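Local coordinates for phosphoenolpyruvate-protein phosphotransferase (Acinetobacter sp., PDB 3CI6) that probably transfers the phosphoryl group of phosphoenolpyruvate to a histidine of a partner protein, this piece of it being the GAF domain, at residues G159-A162 with H163-V167; P121-R125 with R126-G130. All blocks are in the same frame, centred on the assembly; numbering follows the deposited sequence. Where two conformers were deposited one is given.

Overall arrangement
Contact 1 and contact 2 lie about 12 Å apart, centre to centre, on the same side of the GAF domain, showing how two different backbone frameworks, a helix end and a hairpin, pack on each other. Contact 1 is the C-terminal end of helix 144-167, buried at 159-162 and more open beyond; contact 2 is the tip of the hairpin formed by strands 116-124 and 127-136, buried where Val122, Tyr124 and Met129 face the helix and open at the turn. They meet directly: Ala162 packs on Tyr124, and Ile161 on Val122 and Met129. Both touch the second subunit. Imidazole rings and a bound polyether mark contact 1, whereas the hairpin adds charged chains (Arg125, Arg126, Lys127) at its turn.

Contact 1: G159-A162 with H163-V167; sequences GVIA and HAHAV. With P4G (1-ethoxy-2-(2-ethoxyethoxy)ethane), chain F.
His165 and Ile161, one helical turn apart near the C-terminal end of helix 144-167, point the same way and lie side by side. The methyl CG2 of Ile161 comes within 3.7 Å of CD2 of the His165 ring. That methyl stands anti to the backbone N of Ile161, while His165 turns CG away from its own carbonyl carbon (chi1 -76°), which sets the imidazole beside the isoleucine.

Between these segments the backbone is regular alpha-helix. His163 N reaches Gly159 O at 2.9 Å, and the bond from His165 N to Ile161 O, with an N-H...O angle of 165°, is the straightest of four. The tight part is the first turn, where Val160 and Ile161 pack on Leu25 of helix 25-40. The later turn is more open, and Val167 is exposed. His163 reaches across the dimer interface, its ring edge-to-face with Tyr124 of the second subunit.

The bound diethylene glycol diethyl ether lies over one face of the same His165 ring. Its O4 sits over the centre of that face, 3.7 Å from CE1 of His165, and its C7 is 3.8 Å from Ala164 CB. An ether oxygen above a ring face and carbon against a methyl imply binding by surface fit and van der Waals contact at these two residues.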
# COMPACT_ATOMS: atom_id res chain seq x y z
N GLY B 159 6.26 1.56 1.80
CA GLY B 159 7.23 1.82 0.75
C GLY B 159 7.58 3.27 0.57
O GLY B 159 8.71 3.57 0.24
N VAL B 160 6.62 4.17 0.78
CA VAL B 160 6.91 5.60 0.80
C VAL B 160 7.97 5.88 1.89
O VAL B 160 8.92 6.62 1.67
CB VAL B 160 5.64 6.41 1.08
CG1 VAL B 160 5.99 7.87 1.12
CG2 VAL B 160 4.57 6.19 -0.02
N ILE B 161 7.78 5.29 3.06
CA ILE B 161 8.71 5.48 4.17
C ILE B 161 10.07 4.86 3.86
O ILE B 161 11.13 5.49 4.00
CB ILE B 161 8.13 4.92 5.46
CG1 ILE B 161 6.89 5.70 5.88
CG2 ILE B 161 9.17 4.97 6.59
CD1 ILE B 161 5.98 4.89 6.86
N ALA B 162 10.06 3.60 3.41
CA ALA B 162 11.32 2.96 3.01
C ALA B 162 12.09 3.78 1.94
O ALA B 162 13.30 4.00 2.04
CB ALA B 162 11.05 1.54 2.47
N HIS B 163 11.38 4.28 0.95
CA HIS B 163 11.99 5.10 -0.08
C HIS B 163 12.61 6.37 0.54
O HIS B 163 13.73 6.72 0.20
CB HIS B 163 10.95 5.43 -1.14
CG HIS B 163 11.49 6.31 -2.22
ND1 HIS B 163 11.12 7.63 -2.35
CD2 HIS B 163 12.40 6.07 -3.20
CE1 HIS B 163 11.79 8.16 -3.36
NE2 HIS B 163 12.54 7.24 -3.91
N ALA B 164 11.88 6.98 1.45
CA ALA B 164 12.33 8.22 2.10
C ALA B 164 13.62 7.99 2.83
O ALA B 164 14.55 8.81 2.77
CB ALA B 164 11.23 8.73 3.07
N HIS B 165 13.70 6.87 3.53
CA HIS B 165 14.94 6.49 4.19
C HIS B 165 16.07 6.33 3.17
O HIS B 165 17.22 6.80 3.39
CB HIS B 165 14.83 5.18 4.97
CG HIS B 165 14.11 5.27 6.27
ND1 HIS B 165 14.73 5.72 7.42
CD2 HIS B 165 12.86 4.89 6.64
CE1 HIS B 165 13.88 5.63 8.44
NE2 HIS B 165 12.72 5.16 7.98
N ALA B 166 15.79 5.62 2.08
CA ALA B 166 16.82 5.26 1.13
C ALA B 166 17.36 6.45 0.36
O ALA B 166 18.47 6.37 -0.14
CB ALA B 166 16.27 4.19 0.18
N VAL B 167 16.59 7.52 0.21
CA VAL B 167 17.02 8.70 -0.51
C VAL B 167 17.27 9.89 0.43
O VAL B 167 17.55 10.99 -0.04
CB VAL B 167 16.06 9.15 -1.65
CG1 VAL B 167 15.84 8.02 -2.65
CG2 VAL B 167 14.73 9.66 -1.12
C8 P4G F . 14.36 10.23 6.75
C7 P4G F . 12.96 9.84 6.30
O4 P4G F . 12.46 8.85 7.18
C6 P4G F . 12.31 9.42 8.46
C5 P4G F . 11.67 8.62 9.55
O3 P4G F . 11.80 9.16 10.90
C4 P4G F . 12.35 10.45 10.96
C3 P4G F . 12.39 10.81 12.39
O2 P4G F . 13.31 11.88 12.52
C2 P4G F . 12.79 13.06 11.93
C1 P4G F . 14.03 13.85 11.51

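Contact 2: P121-R125 with R126-G130; sequences PVMYR and RKVMG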
# COMPACT_ATOMS: atom_id res chain seq x y z
N PRO B 121 0.75 -2.01 12.71
CA PRO B 121 2.17 -1.85 12.36
C PRO B 121 2.34 -1.50 10.89
O PRO B 121 1.62 -2.01 10.02
CB PRO B 121 2.72 -3.22 12.61
CG PRO B 121 1.58 -4.13 12.39
CD PRO B 121 0.36 -3.42 12.84
N VAL B 122 3.35 -0.66 10.62
CA VAL B 122 3.75 -0.31 9.24
C VAL B 122 5.01 -1.14 9.03
O VAL B 122 6.03 -0.92 9.70
CB VAL B 122 4.01 1.20 9.09
CG1 VAL B 122 4.33 1.47 7.64
CG2 VAL B 122 2.80 2.02 9.54
N MSE B 123 4.90 -2.13 8.14
CA MSE B 123 5.94 -3.13 7.88
C MSE B 123 6.42 -3.07 6.43
O MSE B 123 5.60 -3.09 5.53
CB MSE B 123 5.38 -4.53 8.10
CG MSE B 123 4.77 -4.78 9.47
SE MSE B 123 5.99 -4.68 10.97
CE MSE B 123 7.21 -6.09 10.31
N TYR B 124 7.74 -3.04 6.22
CA TYR B 124 8.33 -3.11 4.90
C TYR B 124 9.44 -4.14 4.92
O TYR B 124 10.34 -4.05 5.71
CB TYR B 124 8.93 -1.77 4.47
CG TYR B 124 9.45 -1.78 3.09
CD1 TYR B 124 8.60 -1.58 2.00
CD2 TYR B 124 10.80 -1.98 2.83
CE1 TYR B 124 9.08 -1.60 0.71
CE2 TYR B 124 11.27 -2.00 1.54
CZ TYR B 124 10.42 -1.79 0.50
OH TYR B 124 10.95 -1.80 -0.77
N ARG B 125 9.37 -5.11 4.03
CA ARG B 125 10.42 -6.11 3.93
C ARG B 125 10.78 -6.69 5.29
O ARG B 125 11.98 -6.79 5.65
CB ARG B 125 11.65 -5.53 3.28
CG ARG B 125 12.58 -6.63 2.83
CD ARG B 125 13.17 -6.50 1.45
NE ARG B 125 12.23 -6.00 0.45
CZ ARG B 125 12.61 -5.26 -0.60
NH1 ARG B 125 13.91 -4.99 -0.80
NH2 ARG B 125 11.69 -4.81 -1.47
N ARG B 126 9.74 -7.07 6.04
CA ARG B 126 9.85 -7.65 7.37
C ARG B 126 10.36 -6.71 8.46
O ARG B 126 10.53 -7.15 9.60
CB ARG B 126 10.70 -8.92 7.37
CG ARG B 126 10.17 -10.00 6.40
CD ARG B 126 11.01 -11.23 6.42
NE ARG B 126 10.38 -12.31 5.64
CZ ARG B 126 10.84 -13.54 5.61
NH1 ARG B 126 11.94 -13.86 6.24
NH2 ARG B 126 10.18 -14.45 4.93
N LYS B 127 10.59 -5.43 8.15
CA LYS B 127 11.07 -4.46 9.13
C LYS B 127 9.96 -3.49 9.54
O LYS B 127 9.18 -3.04 8.71
CB LYS B 127 12.23 -3.66 8.53
CG LYS B 127 12.90 -2.64 9.43
CD LYS B 127 14.10 -2.03 8.71
CE LYS B 127 14.76 -0.95 9.53
NZ LYS B 127 15.04 -1.41 10.90
N VAL B 128 9.89 -3.17 10.83
CA VAL B 128 8.91 -2.19 11.31
C VAL B 128 9.38 -0.78 10.99
O VAL B 128 10.49 -0.39 11.36
CB VAL B 128 8.71 -2.31 12.82
CG1 VAL B 128 7.87 -1.15 13.30
CG2 VAL B 128 8.01 -3.61 13.12
N MSE B 129 8.58 -0.09 10.20
CA MSE B 129 8.84 1.27 9.80
C MSE B 129 8.15 2.27 10.73
O MSE B 129 8.53 3.43 10.79
CB MSE B 129 8.34 1.55 8.38
CG MSE B 129 8.90 0.73 7.22
SE MSE B 129 10.67 1.27 6.80
CE MSE B 129 11.20 -0.06 7.73
N GLY B 130 7.12 1.82 11.45
CA GLY B 130 6.30 2.76 12.25
C GLY B 130 5.04 2.08 12.73
O GLY B 130 4.87 0.89 12.53
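A two-residue hairpin turn and the strand ends it joins make up this local contact, at the tip of the hairpin between strands 116-124 and 127-136 in the antiparallel sheet of the GAF domain. Tyr124 and Lys127 close the turn as a hydrogen-bonded pair: Tyr124 N meets Lys127 O at 2.9 Å, and Lys127 N returns to Tyr124 O at 2.8 Å. Arg125 and Arg126 occupy the corners of a type I' turn, both with positive phi, the backbone geometry that suits the twist of a tight hairpin.

Further along, the pairing slips by one residue in a classic beta bulge, with Met129 and Gly130 both opposite Val122. Val122 O accepts a bond from Met129 N at 2.7 Å and a weak one from Gly130 N at 3.4 Å, while Val122 N donates to Gly130 O.

The bulge brings selenomethionine Met129 round to the side of Val122 and Tyr124. Its CG lies 3.7 Å from Tyr124 CB, and its chain crosses Val122 at about a right angle, with CB against the branch CG1. Helix 144-167 covers this face, Val122 resting on Cys154 and Ser158. On the other face selenomethionine Met123, in the one of its two conformers described here, is bent at chi2 and chi3 and lies across Val128; both residues also touch Glu89.

The long charged chains leave the turn. Lys127 NZ forms a salt bridge with Glu52, and Arg126 NE donates to Ser21 O of the second subunit. Arg125 bends back along Tyr124, whose CE2 lies 4.0 Å above one face of its guanidinium, toward the rim.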